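Local coordinates for protein ORF 37 (Human herpesvirus 8 type M, PDB 3POV) that processes branched or non-linear viral DNA intermediates as a metal-dependent endonuclease and exonuclease acting on double- and single-stranded DNA, at residues F251-A256 against F283-K288. Sequence-based numbering, arbitrary orientation.
With nucleotides of chain B.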
loop_
_atom_site.group_PDB
_atom_site.type_symbol
_atom_site.label_atom_id
_atom_site.label_comp_id
_atom_site.label_asym_id
_atom_site.label_seq_id
_atom_site.Cartn_x
_atom_site.Cartn_y
_atom_site.Cartn_z
ATOM N N PHE A 251 -8.798 -3.032 15.648
ATOM C CA PHE A 251 -9.708 -3.995 16.261
ATOM C C PHE A 251 -9.600 -4.065 17.792
ATOM O O PHE A 251 -10.476 -4.617 18.451
ATOM C CB PHE A 251 -9.488 -5.382 15.649
ATOM C CG PHE A 251 -9.782 -5.439 14.186
ATOM C CD1 PHE A 251 -11.084 -5.579 13.734
ATOM C CD2 PHE A 251 -8.758 -5.330 13.253
ATOM C CE1 PHE A 251 -11.360 -5.617 12.377
ATOM C CE2 PHE A 251 -9.028 -5.371 11.897
ATOM C CZ PHE A 251 -10.327 -5.513 11.458
ATOM N N LYS A 252 -8.523 -3.508 18.342
ATOM C CA LYS A 252 -8.250 -3.541 19.780
ATOM C C LYS A 252 -9.303 -2.841 20.628
ATOM O O LYS A 252 -9.217 -2.854 21.846
ATOM C CB LYS A 252 -6.924 -2.843 20.077
ATOM C CG LYS A 252 -5.692 -3.545 19.608
ATOM C CD LYS A 252 -4.475 -2.705 19.947
ATOM C CE LYS A 252 -4.629 -1.282 19.429
ATOM N NZ LYS A 252 -3.364 -0.510 19.569
ATOM N N TYR A 253 -10.252 -2.179 19.983
ATOM C CA TYR A 253 -11.248 -1.389 20.692
ATOM C C TYR A 253 -12.626 -2.012 20.514
ATOM O O TYR A 253 -13.654 -1.350 20.677
ATOM C CB TYR A 253 -11.230 0.072 20.225
ATOM C CG TYR A 253 -10.019 0.844 20.708
ATOM C CD1 TYR A 253 -10.015 1.466 21.954
ATOM C CD2 TYR A 253 -8.874 0.948 19.921
ATOM C CE1 TYR A 253 -8.908 2.166 22.400
ATOM C CE2 TYR A 253 -7.764 1.649 20.360
ATOM C CZ TYR A 253 -7.785 2.253 21.597
ATOM O OH TYR A 253 -6.677 2.946 22.030
ATOM N N THR A 254 -12.631 -3.292 20.159
ATOM C CA THR A 254 -13.855 -4.071 20.149
ATOM C C THR A 254 -14.359 -4.209 21.585
ATOM O O THR A 254 -13.570 -4.335 22.519
ATOM C CB THR A 254 -13.618 -5.462 19.564
ATOM O OG1 THR A 254 -14.871 -6.126 19.368
ATOM C CG2 THR A 254 -12.727 -6.282 20.485
ATOM N N PHE A 255 -15.672 -4.164 21.755
ATOM C CA PHE A 255 -16.271 -4.274 23.075
ATOM C C PHE A 255 -17.647 -4.919 22.976
ATOM O O PHE A 255 -18.377 -4.709 22.005
ATOM C CB PHE A 255 -16.403 -2.890 23.707
ATOM C CG PHE A 255 -17.222 -1.938 22.890
ATOM C CD1 PHE A 255 -18.607 -1.934 22.991
ATOM C CD2 PHE A 255 -16.614 -1.065 22.005
ATOM C CE1 PHE A 255 -19.367 -1.068 22.230
ATOM C CE2 PHE A 255 -17.368 -0.193 21.243
ATOM C CZ PHE A 255 -18.746 -0.194 21.353
ATOM N N ALA A 256 -17.989 -5.718 23.980
ATOM C CA ALA A 256 -19.349 -6.215 24.114
ATOM C C ALA A 256 -20.173 -5.123 24.782
ATOM O O ALA A 256 -19.677 -4.420 25.665
ATOM C CB ALA A 256 -19.375 -7.491 24.946
ATOM N N PHE A 283 -9.717 6.160 24.038
ATOM C CA PHE A 283 -8.424 5.653 23.588
ATOM C C PHE A 283 -7.630 4.964 24.696
ATOM O O PHE A 283 -6.902 4.004 24.440
ATOM C CB PHE A 283 -7.584 6.781 22.980
ATOM C CG PHE A 283 -7.871 7.034 21.531
ATOM C CD1 PHE A 283 -8.024 5.978 20.654
ATOM C CD2 PHE A 283 -7.974 8.323 21.043
ATOM C CE1 PHE A 283 -8.281 6.200 19.312
ATOM C CE2 PHE A 283 -8.226 8.551 19.702
ATOM C CZ PHE A 283 -8.380 7.487 18.835
ATOM N N TYR A 284 -7.765 5.461 25.922
ATOM C CA TYR A 284 -6.973 4.956 27.039
ATOM C C TYR A 284 -7.699 3.893 27.859
ATOM O O TYR A 284 -7.226 3.490 28.922
ATOM C CB TYR A 284 -6.528 6.106 27.938
ATOM C CG TYR A 284 -5.505 7.016 27.292
ATOM C CD1 TYR A 284 -4.419 6.491 26.601
ATOM C CD2 TYR A 284 -5.612 8.397 27.387
ATOM C CE1 TYR A 284 -3.479 7.312 26.017
ATOM C CE2 TYR A 284 -4.675 9.227 26.806
ATOM C CZ TYR A 284 -3.608 8.679 26.120
ATOM O OH TYR A 284 -2.664 9.496 25.533
ATOM N N SER A 285 -8.839 3.437 27.354
ATOM C CA SER A 285 -9.611 2.402 28.021
ATOM C C SER A 285 -8.987 1.021 27.827
ATOM O O SER A 285 -9.470 0.030 28.376
ATOM C CB SER A 285 -11.058 2.406 27.517
ATOM O OG SER A 285 -11.140 1.960 26.173
ATOM N N ILE A 286 -7.922 0.956 27.036
ATOM C CA ILE A 286 -7.203 -0.298 26.829
ATOM C C ILE A 286 -5.743 -0.136 27.222
ATOM O O ILE A 286 -5.225 0.978 27.264
ATOM C CB ILE A 286 -7.278 -0.793 25.363
ATOM C CG1 ILE A 286 -6.448 0.112 24.442
ATOM C CG2 ILE A 286 -8.726 -0.902 24.898
ATOM C CD1 ILE A 286 -6.379 -0.362 23.003
ATOM N N SER A 287 -5.085 -1.253 27.507
ATOM C CA SER A 287 -3.692 -1.228 27.937
ATOM C C SER A 287 -2.754 -0.659 26.871
ATOM O O SER A 287 -1.817 0.066 27.194
ATOM C CB SER A 287 -3.233 -2.626 28.361
ATOM O OG SER A 287 -3.441 -3.568 27.326
ATOM N N LYS A 288 -3.016 -0.982 25.607
ATOM C CA LYS A 288 -2.142 -0.585 24.500
ATOM C C LYS A 288 -2.860 0.278 23.458
ATOM O O LYS A 288 -3.273 -0.220 22.407
ATOM C CB LYS A 288 -1.536 -1.826 23.841
ATOM C CG LYS A 288 -0.618 -2.607 24.765
ATOM C CD LYS A 288 0.053 -3.765 24.048
ATOM C CE LYS A 288 0.959 -4.545 24.997
ATOM N NZ LYS A 288 1.575 -5.738 24.341
ATOM P P DG B 3 -5.024 -3.891 16.158
ATOM O OP1 DG B 3 -6.216 -3.111 16.535
ATOM O OP2 DG B 3 -3.686 -3.277 16.269
ATOM O "O5'" DG B 3 -4.966 -5.244 16.994
ATOM C "C5'" DG B 3 -6.058 -6.131 17.012
ATOM C "C4'" DG B 3 -5.668 -7.288 17.904
ATOM O "O4'" DG B 3 -4.687 -8.073 17.198
ATOM C "C3'" DG B 3 -5.019 -6.879 19.225
ATOM O "O3'" DG B 3 -5.776 -7.384 20.323
ATOM C "C2'" DG B 3 -3.615 -7.479 19.188
ATOM C "C1'" DG B 3 -3.740 -8.555 18.121
ATOM N N9 DG B 3 -2.529 -8.767 17.347
ATOM C C8 DG B 3 -1.793 -7.812 16.690
ATOM N N7 DG B 3 -0.761 -8.301 16.062
ATOM C C5 DG B 3 -0.824 -9.663 16.316
ATOM C C6 DG B 3 0.033 -10.704 15.894
ATOM O O6 DG B 3 1.048 -10.617 15.189
ATOM N N1 DG B 3 -0.389 -11.943 16.373
ATOM C C2 DG B 3 -1.499 -12.144 17.163
ATOM N N2 DG B 3 -1.748 -13.411 17.530
ATOM N N3 DG B 3 -2.312 -11.173 17.566
ATOM C C4 DG B 3 -1.910 -9.968 17.104
ATOM P P DG B 2 -2.103 -4.156 9.977
ATOM O OP1 DG B 2 -2.471 -2.848 9.401
ATOM O OP2 DG B 2 -0.695 -4.466 10.306
ATOM O "O5'" DG B 2 -2.959 -4.378 11.311
ATOM C "C5'" DG B 2 -4.377 -4.462 11.243
ATOM C "C4'" DG B 2 -4.872 -5.213 12.455
ATOM O "O4'" DG B 2 -4.513 -6.603 12.315
ATOM C "C3'" DG B 2 -4.270 -4.725 13.768
ATOM O "O3'" DG B 2 -5.323 -4.420 14.674
ATOM C "C2'" DG B 2 -3.379 -5.868 14.253
ATOM C "C1'" DG B 2 -3.922 -7.077 13.502
ATOM N N9 DG B 2 -2.896 -8.046 13.132
ATOM C C8 DG B 2 -1.778 -7.817 12.369
ATOM N N7 DG B 2 -1.039 -8.877 12.197
ATOM C C5 DG B 2 -1.713 -9.874 12.891
ATOM C C6 DG B 2 -1.386 -11.237 13.059
ATOM O O6 DG B 2 -0.403 -11.847 12.614
ATOM N N1 DG B 2 -2.335 -11.901 13.833
ATOM C C2 DG B 2 -3.458 -11.314 14.372
ATOM N N2 DG B 2 -4.257 -12.116 15.090
ATOM N N3 DG B 2 -3.776 -10.033 14.221
ATOM C C4 DG B 2 -2.859 -9.379 13.472
#
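Y253 lies against F283 and I286 where the loop after strand 243-250 of the PD-(D/E)XK nuclease core meets the loop leaving helix 276-283. The tight part centres on the Y253 ring. I286 CD1 sits over one face, 3.7 Å from the ring centroid, a CH-pi contact. F283 turns its edge toward the Y253 ring in an offset edge-to-face pair, with planes at 74° and centroids 5.8 Å apart. Hydrogen bonds hold the end of the phenol, while I286 CD1 and the F283 edge limit the ring's turn: Y253 OH donates to F283 O at 2.6 Å, in the carbonyl plane and on a lone pair, and A290 N also hydrogen-bonds to Y253 OH. A type I turn from F251 to T254, closed by T254 N to F251 O (3.1 Å), directs two backbone N-H groups at DNA. There F251 N and K252 N converge on OP1 of DG3 of chain B at 2.7 and 3.0 Å, respectively. Toward exposed K288 the contact thins to the K252 chain, which passes the phosphate with its CG and then bends at chi3 (-53°). That bend brings K252 NZ, salt-bridged to D304, within 2.9 Å of K288 O, the donor tilted 23° from the carbonyl plane.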